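Side-chain contacts in putative S-adenosyl-L-methionine-dependent Methyltransferase (Methanococcus maripaludis, PDB 3DLC), which probably transfers methyl groups from the S-adenosylmethionine bound to it, though its natural acceptor is not established: residues C47-S52 against A56-L61; A26-I31 against V116-V121; A71-F74 against M78-I81; N35-F40 against A62-F67. All blocks are in the same frame, centred on the assembly; numbering follows the deposited sequence. Where two conformers were deposited one is given.

Interaction 1. Residues C47-S52 against A56-L61. With SAM (S-adenosylmethionine), chain C.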
# COMPACT_ATOMS: atom_id res chain seq x y z
N CYS A 47 2.17 -6.12 -10.96
CA CYS A 47 1.76 -5.68 -9.63
C CYS A 47 2.09 -4.22 -9.44
O CYS A 47 3.22 -3.80 -9.73
CB CYS A 47 2.47 -6.51 -8.56
SG CYS A 47 2.14 -6.00 -6.87
N ILE A 48 1.10 -3.44 -9.00
CA ILE A 48 1.31 -2.03 -8.70
C ILE A 48 1.23 -1.86 -7.19
O ILE A 48 0.27 -2.32 -6.57
CB ILE A 48 0.25 -1.12 -9.35
CG1 ILE A 48 0.05 -1.42 -10.84
CG2 ILE A 48 0.57 0.33 -9.11
CD1 ILE A 48 1.26 -1.38 -11.72
N ASP A 49 2.26 -1.26 -6.59
CA ASP A 49 2.34 -0.93 -5.17
C ASP A 49 2.10 0.58 -5.06
O ASP A 49 2.95 1.39 -5.42
CB ASP A 49 3.71 -1.35 -4.64
CG ASP A 49 3.92 -1.07 -3.17
OD1 ASP A 49 2.94 -0.72 -2.49
OD2 ASP A 49 5.09 -1.20 -2.74
N ILE A 50 0.92 0.94 -4.57
CA ILE A 50 0.50 2.34 -4.49
C ILE A 50 0.91 2.93 -3.15
O ILE A 50 0.61 2.39 -2.09
CB ILE A 50 -1.00 2.49 -4.72
CG1 ILE A 50 -1.37 1.94 -6.12
CG2 ILE A 50 -1.43 3.97 -4.56
CD1 ILE A 50 -2.86 2.00 -6.43
N GLY A 51 1.60 4.06 -3.20
CA GLY A 51 2.15 4.69 -2.02
C GLY A 51 3.28 3.84 -1.48
O GLY A 51 3.36 3.56 -0.28
N SER A 52 4.18 3.46 -2.38
CA SER A 52 5.24 2.52 -2.11
C SER A 52 6.29 3.01 -1.12
O SER A 52 6.99 2.20 -0.50
CB SER A 52 5.89 2.13 -3.45
OG SER A 52 6.11 3.26 -4.29
N ALA A 56 9.67 -1.01 0.66
CA ALA A 56 9.87 -2.29 1.33
C ALA A 56 8.84 -3.34 0.95
O ALA A 56 9.18 -4.52 0.94
CB ALA A 56 9.96 -2.13 2.84
N LEU A 57 7.60 -2.97 0.68
CA LEU A 57 6.60 -3.99 0.31
C LEU A 57 6.91 -4.53 -1.09
O LEU A 57 6.83 -5.72 -1.34
CB LEU A 57 5.16 -3.47 0.41
CG LEU A 57 4.06 -4.50 0.12
CD1 LEU A 57 4.17 -5.74 1.05
CD2 LEU A 57 2.71 -3.81 0.23
N SER A 58 7.29 -3.64 -1.99
CA SER A 58 7.66 -4.05 -3.34
C SER A 58 8.87 -4.99 -3.31
O SER A 58 8.94 -5.98 -4.04
CB SER A 58 7.96 -2.84 -4.23
OG SER A 58 6.79 -2.14 -4.60
N ILE A 59 9.88 -4.62 -2.52
CA ILE A 59 11.08 -5.44 -2.38
C ILE A 59 10.71 -6.85 -1.83
O ILE A 59 11.15 -7.86 -2.38
CB ILE A 59 12.15 -4.73 -1.53
CG1 ILE A 59 12.72 -3.51 -2.31
CG2 ILE A 59 13.20 -5.71 -1.07
CD1 ILE A 59 13.59 -2.59 -1.47
N ALA A 60 9.86 -6.90 -0.81
CA ALA A 60 9.48 -8.17 -0.24
C ALA A 60 8.72 -9.03 -1.25
O ALA A 60 8.96 -10.22 -1.39
CB ALA A 60 8.65 -7.94 1.02
N LEU A 61 7.82 -8.41 -2.00
CA LEU A 61 7.07 -9.13 -3.04
C LEU A 61 7.99 -9.65 -4.13
O LEU A 61 7.85 -10.78 -4.60
CB LEU A 61 5.94 -8.27 -3.63
CG LEU A 61 4.65 -8.18 -2.84
CD1 LEU A 61 3.83 -6.97 -3.31
CD2 LEU A 61 3.82 -9.47 -2.97
N SAM C . 4.02 1.59 1.65
CA SAM C . 5.21 1.98 2.45
C SAM C . 5.36 1.07 3.64
O SAM C . 4.38 0.40 4.00
OXT SAM C . 6.43 1.06 4.23
CB SAM C . 5.11 3.44 2.86
CG SAM C . 3.97 3.80 3.76
SD SAM C . 4.02 5.56 4.12
CE SAM C . 3.25 5.43 5.71
C5' SAM C . 2.69 6.29 3.03
C4' SAM C . 3.06 6.66 1.57
O4' SAM C . 1.96 6.99 0.65
C3' SAM C . 4.13 7.78 1.45
O3' SAM C . 5.24 7.25 0.80
C2' SAM C . 3.42 8.85 0.61
O2' SAM C . 4.24 9.70 -0.16
C1' SAM C . 2.43 8.01 -0.22
N9 SAM C . 1.25 8.76 -0.68
C8 SAM C . 0.38 9.48 0.10
N7 SAM C . -0.64 9.97 -0.65
C5 SAM C . -0.40 9.57 -1.94
C6 SAM C . -1.07 9.80 -3.14
N6 SAM C . -2.15 10.58 -3.28
N1 SAM C . -0.57 9.20 -4.25
C2 SAM C . 0.57 8.43 -4.19
N3 SAM C . 1.29 8.24 -3.05
C4 SAM C . 0.77 8.80 -1.96
O HOH W 1 6.36 -0.51 -0.45
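Strand 47-50 and helix 56-61 run nearly antiparallel, at 155° with 9.2 Å between their axes, and Asp-49 and Ser-58 come closest, with CA atoms 6.4 Å apart. Their side chains carry the contact. Ser-58 OG donates to Asp-49 OD2 over 2.7 Å, using the anti lone pair of that oxygen, the one turned away from OD1. CG anti to the backbone N of Asp-49 (chi1 180°) brings the carboxylate up to the helix. Leu-57 flanks the carboxylate obliquely, its CB 3.9 Å from Asp-49 OD2. Further back along the strand, the sulfur of Cys-47 lies 4.1 Å from Leu-61 CD1 in plain apolar contact.

A water completes the junction: it donates to Asp-49 OD2 and to Ser-52 O (2.8 Å), and accepts from Leu-57 N in the first turn of the helix. Strand, glycine-rich turn and helix start form the opening beta-alpha unit of a Rossmann-like methyltransferase, and the sequence from Asp-49 onward matches the family's motif I. Gly-51 has positive phi and turns its O to the amino group of S-adenosylmethionine, which donates to it over 2.8 Å.

Asp-49 thus acts from the second shell: one oxygen takes both the serine hydroxyl and the water, and so ties the turn that meets the cofactor to the helix. The nearby helix N terminus would probably favour a negative charge on this buried carboxylate.

Interaction 2. Residues A26-I31 against V116-V121; sequences APIYPI and VSRGSV. With SAM (S-adenosylmethionine), chain C.
Ile-28 sets its terminal methyl over one face of the guanidinium of Arg-118: CD1 lies 3.0 Å above the plane, toward the rim, and only 3.3 Å from Arg-118 NE. The two side chains cross at about a right angle. The isoleucine gets there through an uncommon rotamer, with CG1 held between its own backbone N and carbonyl carbon (chi1 77°), which also places CG1 over the centre of the Tyr-29 ring. Arg-118 extends straight from CG to NE, passing Tyr-29 CE1 with its CD at 4.1 Å. Beyond this contact NE donates to Gly-149 O, and Phe-150 makes a cation-pi contact with the guanidinium.

Arg-118 closes strand 112-118, the fourth strand of the Rossmann-like sheet, at whose C-terminal edge these methyltransferases bind their cofactor. Here the two segments divide the carboxylate of S-adenosylmethionine between them. Arg-118 NH1 points at its O from the guanidinium edge (3.0 Å, N-H...O angle 164°), while Tyr-29 OH donates to OXT over 2.7 Å. The backbone O of Arg-118 accepts from the cofactor's amino group. Past the turn at Gly-119, Ser-120 OG donates to the ribose O4' (2.8 Å) and is also bonded to Trp-124 NE1.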
# COMPACT_ATOMS: atom_id res chain seq x y z
N ALA A 26 10.65 -3.87 9.62
CA ALA A 26 11.22 -4.76 8.60
C ALA A 26 10.54 -6.14 8.50
O ALA A 26 10.30 -6.62 7.39
CB ALA A 26 12.73 -4.94 8.77
N PRO A 27 10.26 -6.81 9.62
CA PRO A 27 9.68 -8.15 9.49
C PRO A 27 8.28 -8.22 8.89
O PRO A 27 7.87 -9.28 8.40
CB PRO A 27 9.64 -8.67 10.92
CG PRO A 27 9.98 -7.64 11.76
CD PRO A 27 10.56 -6.49 11.02
N ILE A 28 7.56 -7.10 8.90
CA ILE A 28 6.18 -7.17 8.42
C ILE A 28 6.10 -7.35 6.92
O ILE A 28 5.13 -7.93 6.42
CB ILE A 28 5.34 -5.95 8.84
CG1 ILE A 28 5.61 -4.71 8.01
CG2 ILE A 28 5.49 -5.70 10.35
CD1 ILE A 28 4.94 -3.46 8.51
N TYR A 29 7.10 -6.87 6.18
CA TYR A 29 6.96 -6.83 4.73
C TYR A 29 6.96 -8.26 4.11
O TYR A 29 6.10 -8.54 3.29
CB TYR A 29 7.97 -5.88 4.09
CG TYR A 29 7.80 -4.48 4.62
CD1 TYR A 29 6.80 -3.66 4.17
CD2 TYR A 29 8.67 -3.96 5.57
CE1 TYR A 29 6.62 -2.38 4.67
CE2 TYR A 29 8.51 -2.68 6.08
CZ TYR A 29 7.51 -1.89 5.61
OH TYR A 29 7.39 -0.61 6.12
N PRO A 30 7.91 -9.13 4.51
CA PRO A 30 7.82 -10.49 3.99
C PRO A 30 6.54 -11.20 4.40
O PRO A 30 6.03 -12.04 3.66
CB PRO A 30 9.07 -11.18 4.51
CG PRO A 30 9.68 -10.24 5.43
CD PRO A 30 9.15 -8.89 5.24
N ILE A 31 6.03 -10.93 5.60
CA ILE A 31 4.80 -11.57 6.08
C ILE A 31 3.61 -11.09 5.23
O ILE A 31 2.77 -11.89 4.82
CB ILE A 31 4.56 -11.31 7.58
CG1 ILE A 31 5.67 -12.00 8.42
CG2 ILE A 31 3.17 -11.74 8.03
CD1 ILE A 31 5.66 -13.51 8.35
N VAL A 116 -1.49 -3.54 -4.73
CA VAL A 116 -1.28 -3.56 -3.30
C VAL A 116 -0.99 -2.15 -2.81
O VAL A 116 -0.54 -1.31 -3.56
CB VAL A 116 -0.12 -4.52 -2.91
CG1 VAL A 116 -0.38 -5.94 -3.45
CG2 VAL A 116 1.25 -4.01 -3.38
N SER A 117 -1.24 -1.90 -1.53
CA SER A 117 -0.91 -0.61 -0.93
C SER A 117 -0.97 -0.75 0.57
O SER A 117 -1.98 -1.21 1.12
CB SER A 117 -1.93 0.41 -1.34
OG SER A 117 -1.66 1.68 -0.76
N ARG A 118 0.11 -0.33 1.25
CA ARG A 118 0.17 -0.34 2.70
C ARG A 118 0.38 1.05 3.23
O ARG A 118 1.31 1.74 2.82
CB ARG A 118 1.30 -1.24 3.22
CG ARG A 118 1.35 -1.30 4.71
CD ARG A 118 2.61 -2.02 5.27
NE ARG A 118 2.57 -1.94 6.71
CZ ARG A 118 2.86 -0.83 7.40
NH1 ARG A 118 3.40 0.20 6.78
NH2 ARG A 118 2.65 -0.79 8.69
N GLY A 119 -0.42 1.44 4.19
CA GLY A 119 -0.19 2.69 4.88
C GLY A 119 -0.35 3.97 4.12
O GLY A 119 0.19 4.98 4.57
N SER A 120 -0.95 3.93 2.93
CA SER A 120 -1.21 5.10 2.11
C SER A 120 -2.67 5.55 2.08
O SER A 120 -2.94 6.75 2.12
CB SER A 120 -0.68 4.78 0.71
OG SER A 120 -0.52 5.93 -0.09
N VAL A 121 -3.60 4.60 2.03
CA VAL A 121 -5.01 4.91 1.86
C VAL A 121 -5.54 5.85 2.92
O VAL A 121 -6.45 6.62 2.66
CB VAL A 121 -5.86 3.61 1.78
CG1 VAL A 121 -5.84 2.83 3.09
CG2 VAL A 121 -7.29 3.91 1.34
N SAM C . 4.02 1.59 1.65
CA SAM C . 5.21 1.98 2.45
C SAM C . 5.36 1.07 3.64
O SAM C . 4.38 0.40 4.00
OXT SAM C . 6.43 1.06 4.23
CB SAM C . 5.11 3.44 2.86
CG SAM C . 3.97 3.80 3.76
SD SAM C . 4.02 5.56 4.12
CE SAM C . 3.25 5.43 5.71
C5' SAM C . 2.69 6.29 3.03
C4' SAM C . 3.06 6.66 1.57
O4' SAM C . 1.96 6.99 0.65
C3' SAM C . 4.13 7.78 1.45
O3' SAM C . 5.24 7.25 0.80
C2' SAM C . 3.42 8.85 0.61
O2' SAM C . 4.24 9.70 -0.16
C1' SAM C . 2.43 8.01 -0.22
N9 SAM C . 1.25 8.76 -0.68
C8 SAM C . 0.38 9.48 0.10
N7 SAM C . -0.64 9.97 -0.65
C5 SAM C . -0.40 9.57 -1.94
C6 SAM C . -1.07 9.80 -3.14
N6 SAM C . -2.15 10.58 -3.28
N1 SAM C . -0.57 9.20 -4.25
C2 SAM C . 0.57 8.43 -4.19
N3 SAM C . 1.29 8.24 -3.05
C4 SAM C . 0.77 8.80 -1.96

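Interaction 3. Residues A71-F74 against M78-I81; sequences ALDF and MNEI. With SAM (S-adenosylmethionine), chain C.
Asp-73 and Asn-79 join the end of strand 66-73 to helix 76-88, in the second beta-alpha unit of the Rossmann-like fold, where an acidic residue at the strand tip characteristically grips the ribose. Asp-73 has CG roughly anti to its backbone N (chi1 -159°), which carries the carboxylate to the sugar of S-adenosylmethionine: O2' donates to OD1 (2.7 Å) and O3' to OD2 (2.6 Å). Backbone N-H groups of Ser-75 and Gly-53 fix the same two oxygens, OD1 and OD2 respectively, and so steady the bidentate grip.

Phe-74 turns the other way. With chi1 at 80°, its ring swings over the adenine, and the cofactor's C5 sits 3.4 Å above the ring centre. Met-78, here selenomethionine, starts toward the aspartate, its CB 3.7 Å from Asp-73 OD1, then bends and leads off toward the ribose, where its CE lies 3.4 Å from O3'.

Asn-79 meets the strand end through its carboxamide. Its OD1 lies 3.3 Å from Asp-73 CB, and ND2, also bonded to Gln-99 OE1, donates to Asp-73 O over 3.0 Å, arriving 46° above the carbonyl plane rather than on a lone pair.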
# COMPACT_ATOMS: atom_id res chain seq x y z
N ALA A 71 6.21 0.60 -8.50
CA ALA A 71 6.10 1.26 -7.19
C ALA A 71 5.75 2.72 -7.42
O ALA A 71 6.57 3.50 -7.89
CB ALA A 71 7.40 1.11 -6.45
N LEU A 72 4.49 3.05 -7.15
CA LEU A 72 3.96 4.38 -7.42
C LEU A 72 3.92 5.21 -6.14
O LEU A 72 3.34 4.81 -5.14
CB LEU A 72 2.52 4.23 -7.94
CG LEU A 72 1.76 5.52 -8.22
CD1 LEU A 72 2.28 6.20 -9.48
CD2 LEU A 72 0.26 5.27 -8.39
N ASP A 73 4.52 6.39 -6.17
CA ASP A 73 4.47 7.29 -5.02
C ASP A 73 4.51 8.73 -5.50
O ASP A 73 5.21 9.04 -6.47
CB ASP A 73 5.62 7.00 -4.06
CG ASP A 73 5.34 7.51 -2.66
OD1 ASP A 73 5.36 8.73 -2.43
OD2 ASP A 73 5.07 6.66 -1.76
N PHE A 74 3.77 9.60 -4.85
CA PHE A 74 3.69 11.00 -5.23
C PHE A 74 4.77 11.86 -4.64
O PHE A 74 4.85 13.04 -5.00
CB PHE A 74 2.26 11.59 -5.01
CG PHE A 74 1.90 12.00 -3.59
CD1 PHE A 74 2.59 11.56 -2.47
CD2 PHE A 74 0.80 12.82 -3.42
CE1 PHE A 74 2.17 11.98 -1.20
CE2 PHE A 74 0.39 13.22 -2.18
CZ PHE A 74 1.08 12.80 -1.06
N MSE A 78 10.49 10.28 -1.35
CA MSE A 78 10.32 8.84 -1.14
C MSE A 78 10.94 8.10 -2.31
O MSE A 78 11.61 7.09 -2.13
CB MSE A 78 8.84 8.47 -1.07
CG MSE A 78 8.13 8.87 0.19
SE MSE A 78 8.89 7.87 1.70
CE MSE A 78 7.61 8.49 2.89
N ASN A 79 10.69 8.58 -3.53
CA ASN A 79 11.16 7.87 -4.71
C ASN A 79 12.67 7.83 -4.82
O ASN A 79 13.26 6.85 -5.29
CB ASN A 79 10.47 8.38 -5.97
CG ASN A 79 9.01 7.99 -6.00
OD1 ASN A 79 8.64 6.95 -5.44
ND2 ASN A 79 8.19 8.79 -6.63
N GLU A 80 13.32 8.90 -4.37
CA GLU A 80 14.79 8.93 -4.37
C GLU A 80 15.33 7.85 -3.45
O GLU A 80 16.30 7.13 -3.79
CB GLU A 80 15.32 10.31 -3.96
CG GLU A 80 15.07 11.41 -5.00
CD GLU A 80 15.28 12.83 -4.48
OE1 GLU A 80 15.55 13.02 -3.28
OE2 GLU A 80 15.16 13.78 -5.28
N ILE A 81 14.74 7.71 -2.27
CA ILE A 81 15.18 6.68 -1.33
C ILE A 81 14.85 5.29 -1.90
O ILE A 81 15.65 4.38 -1.78
CB ILE A 81 14.54 6.87 0.05
CG1 ILE A 81 15.10 8.10 0.71
CG2 ILE A 81 14.73 5.61 0.88
CD1 ILE A 81 14.48 8.39 2.07
N SAM C . 4.02 1.59 1.65
CA SAM C . 5.21 1.98 2.45
C SAM C . 5.36 1.07 3.64
O SAM C . 4.38 0.40 4.00
OXT SAM C . 6.43 1.06 4.23
CB SAM C . 5.11 3.44 2.86
CG SAM C . 3.97 3.80 3.76
SD SAM C . 4.02 5.56 4.12
CE SAM C . 3.25 5.43 5.71
C5' SAM C . 2.69 6.29 3.03
C4' SAM C . 3.06 6.66 1.57
O4' SAM C . 1.96 6.99 0.65
C3' SAM C . 4.13 7.78 1.45
O3' SAM C . 5.24 7.25 0.80
C2' SAM C . 3.42 8.85 0.61
O2' SAM C . 4.24 9.70 -0.16
C1' SAM C . 2.43 8.01 -0.22
N9 SAM C . 1.25 8.76 -0.68
C8 SAM C . 0.38 9.48 0.10
N7 SAM C . -0.64 9.97 -0.65
C5 SAM C . -0.40 9.57 -1.94
C6 SAM C . -1.07 9.80 -3.14
N6 SAM C . -2.15 10.58 -3.28
N1 SAM C . -0.57 9.20 -4.25
C2 SAM C . 0.57 8.43 -4.19
N3 SAM C . 1.29 8.24 -3.05
C4 SAM C . 0.77 8.80 -1.96

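Interaction 4. Residues N35-F40 against A62-F67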
# COMPACT_ATOMS: atom_id res chain seq x y z
N ASN A 35 1.30 -13.26 2.83
CA ASN A 35 -0.15 -13.27 3.00
C ASN A 35 -0.84 -13.03 1.65
O ASN A 35 -1.83 -13.71 1.32
CB ASN A 35 -0.62 -12.20 3.98
CG ASN A 35 -0.28 -12.52 5.41
OD1 ASN A 35 0.04 -13.67 5.74
ND2 ASN A 35 -0.39 -11.51 6.28
N ILE A 36 -0.31 -12.08 0.86
CA ILE A 36 -0.90 -11.72 -0.41
C ILE A 36 -0.76 -12.89 -1.41
O ILE A 36 -1.72 -13.25 -2.12
CB ILE A 36 -0.25 -10.44 -0.96
CG1 ILE A 36 -0.62 -9.25 -0.08
CG2 ILE A 36 -0.61 -10.22 -2.44
CD1 ILE A 36 0.32 -8.05 -0.29
N ILE A 37 0.42 -13.46 -1.47
CA ILE A 37 0.66 -14.62 -2.35
C ILE A 37 -0.26 -15.76 -1.99
O ILE A 37 -0.87 -16.39 -2.86
CB ILE A 37 2.16 -15.01 -2.31
CG1 ILE A 37 2.98 -13.92 -3.00
CG2 ILE A 37 2.37 -16.41 -2.93
CD1 ILE A 37 4.47 -13.98 -2.76
N ASN A 38 -0.35 -16.04 -0.70
CA ASN A 38 -1.17 -17.16 -0.24
C ASN A 38 -2.65 -16.91 -0.48
O ASN A 38 -3.39 -17.84 -0.80
CB ASN A 38 -0.95 -17.43 1.23
CG ASN A 38 0.39 -18.06 1.52
OD1 ASN A 38 1.10 -18.49 0.61
ND2 ASN A 38 0.78 -18.08 2.80
N ARG A 39 -3.09 -15.67 -0.33
CA ARG A 39 -4.50 -15.40 -0.43
C ARG A 39 -5.05 -15.54 -1.86
O ARG A 39 -6.13 -16.06 -2.06
CB ARG A 39 -4.78 -14.03 0.18
CG ARG A 39 -6.22 -13.84 0.48
CD ARG A 39 -6.50 -12.57 1.27
NE ARG A 39 -7.93 -12.45 1.43
CZ ARG A 39 -8.60 -12.36 2.58
NH1 ARG A 39 -8.02 -12.14 3.75
NH2 ARG A 39 -9.90 -12.37 2.52
N PHE A 40 -4.33 -14.94 -2.85
CA PHE A 40 -4.81 -14.91 -4.19
C PHE A 40 -4.17 -15.86 -5.15
O PHE A 40 -4.74 -16.13 -6.19
CB PHE A 40 -4.69 -13.49 -4.75
CG PHE A 40 -5.27 -12.43 -3.85
CD1 PHE A 40 -6.60 -12.41 -3.52
CD2 PHE A 40 -4.46 -11.46 -3.31
CE1 PHE A 40 -7.12 -11.44 -2.70
CE2 PHE A 40 -4.96 -10.48 -2.49
CZ PHE A 40 -6.30 -10.47 -2.18
N ALA A 62 8.95 -8.82 -4.55
CA ALA A 62 9.89 -9.25 -5.60
C ALA A 62 10.66 -10.49 -5.17
O ALA A 62 10.91 -11.40 -5.96
CB ALA A 62 10.83 -8.11 -5.95
N LYS A 63 11.05 -10.53 -3.91
CA LYS A 63 11.85 -11.65 -3.42
C LYS A 63 11.08 -12.96 -3.30
O LYS A 63 11.70 -14.02 -3.28
CB LYS A 63 12.47 -11.30 -2.07
CG LYS A 63 13.55 -10.22 -2.16
CD LYS A 63 14.05 -9.89 -0.77
CE LYS A 63 15.12 -8.82 -0.75
NZ LYS A 63 15.42 -8.44 0.67
N GLN A 64 9.76 -12.88 -3.30
CA GLN A 64 8.93 -14.07 -3.14
C GLN A 64 8.13 -14.45 -4.36
O GLN A 64 7.37 -15.42 -4.29
CB GLN A 64 7.94 -13.90 -1.97
CG GLN A 64 8.58 -13.87 -0.63
CD GLN A 64 7.57 -13.81 0.50
OE1 GLN A 64 6.57 -14.55 0.52
NE2 GLN A 64 7.87 -12.99 1.48
N SER A 65 8.28 -13.75 -5.48
CA SER A 65 7.43 -13.96 -6.65
C SER A 65 8.15 -13.61 -7.93
O SER A 65 9.28 -13.13 -7.89
CB SER A 65 6.20 -13.04 -6.58
OG SER A 65 6.58 -11.68 -6.83
N ASP A 66 7.43 -13.75 -9.04
CA ASP A 66 7.93 -13.41 -10.37
C ASP A 66 7.23 -12.19 -10.97
O ASP A 66 7.25 -12.00 -12.17
CB ASP A 66 7.80 -14.61 -11.33
CG ASP A 66 8.45 -15.85 -10.79
OD1 ASP A 66 9.55 -15.75 -10.27
OD2 ASP A 66 7.83 -16.94 -10.86
N PHE A 67 6.59 -11.38 -10.14
CA PHE A 67 5.95 -10.20 -10.65
C PHE A 67 6.88 -9.15 -11.23
O PHE A 67 8.02 -9.00 -10.78
CB PHE A 67 5.21 -9.42 -9.52
CG PHE A 67 3.90 -10.01 -9.10
CD1 PHE A 67 2.79 -9.90 -9.92
CD2 PHE A 67 3.73 -10.55 -7.85
CE1 PHE A 67 1.56 -10.39 -9.51
CE2 PHE A 67 2.50 -11.05 -7.45
CZ PHE A 67 1.43 -10.95 -8.27
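The carboxamide of Gln-64 meets Ile-37 obliquely: the methyl CD1 of Ile-37 lies 3.9 Å from OE1 and clearly out of the amide plane, neither centred over the face nor at the edge. On the other segment, the Phe-40 ring carries its neighbour Arg-39 over one face, CB 4.2 Å above the centre, and packs on Lys-143 and Tyr-145 of the sheet.

Ile-37 does most of the touching, by a single methyl. With CG1 anti to the carbonyl carbon and CD1 extended (chi2 166°), the tip reaches the end of helix 56-64, 3.6 Å from Gln-64 CB and 4.3 Å from Ser-65 CB. Gln-64 extends beyond CG toward helix 28-40, where NE2 donates to Pro-30 O and so makes a polar tie beside the apolar one. Ser-65 OG is bonded to Leu-61 O and receives a weak bond from Phe-67 N (3.3 Å), both at the passage from helix 56-64 to strand 66-73.

Partly exposed and remote from the cofactor, this is helix-end packing: the helix before the first strand of the Rossmann-like fold lies against the end of the first crossover helix, both on one side of the sheet.

The chain first enters interaction 2 at 26-31, on the start of helix 28-40, and interaction 4 at 35-40, near that helix's end. Interaction 1 closes a short turn, strand 46-50 to helix 56-64, wholly within the loop that interaction 4 shuts at 62-67. Interaction 3 follows in series, closing the next strand-to-helix turn at 78-81. Interaction 2 shuts last, at 116-121, and its long loop encloses the other three; none cross. Strands 66-73, 46-50 and 112-118, adjacent in the sheet, bring interactions 3, 1 and 2 around S-adenosylmethionine at ribose and adenine, amino group and carboxylate, while interaction 4 lies away from it, bonded to interaction 2 through Gln-64 and Pro-30.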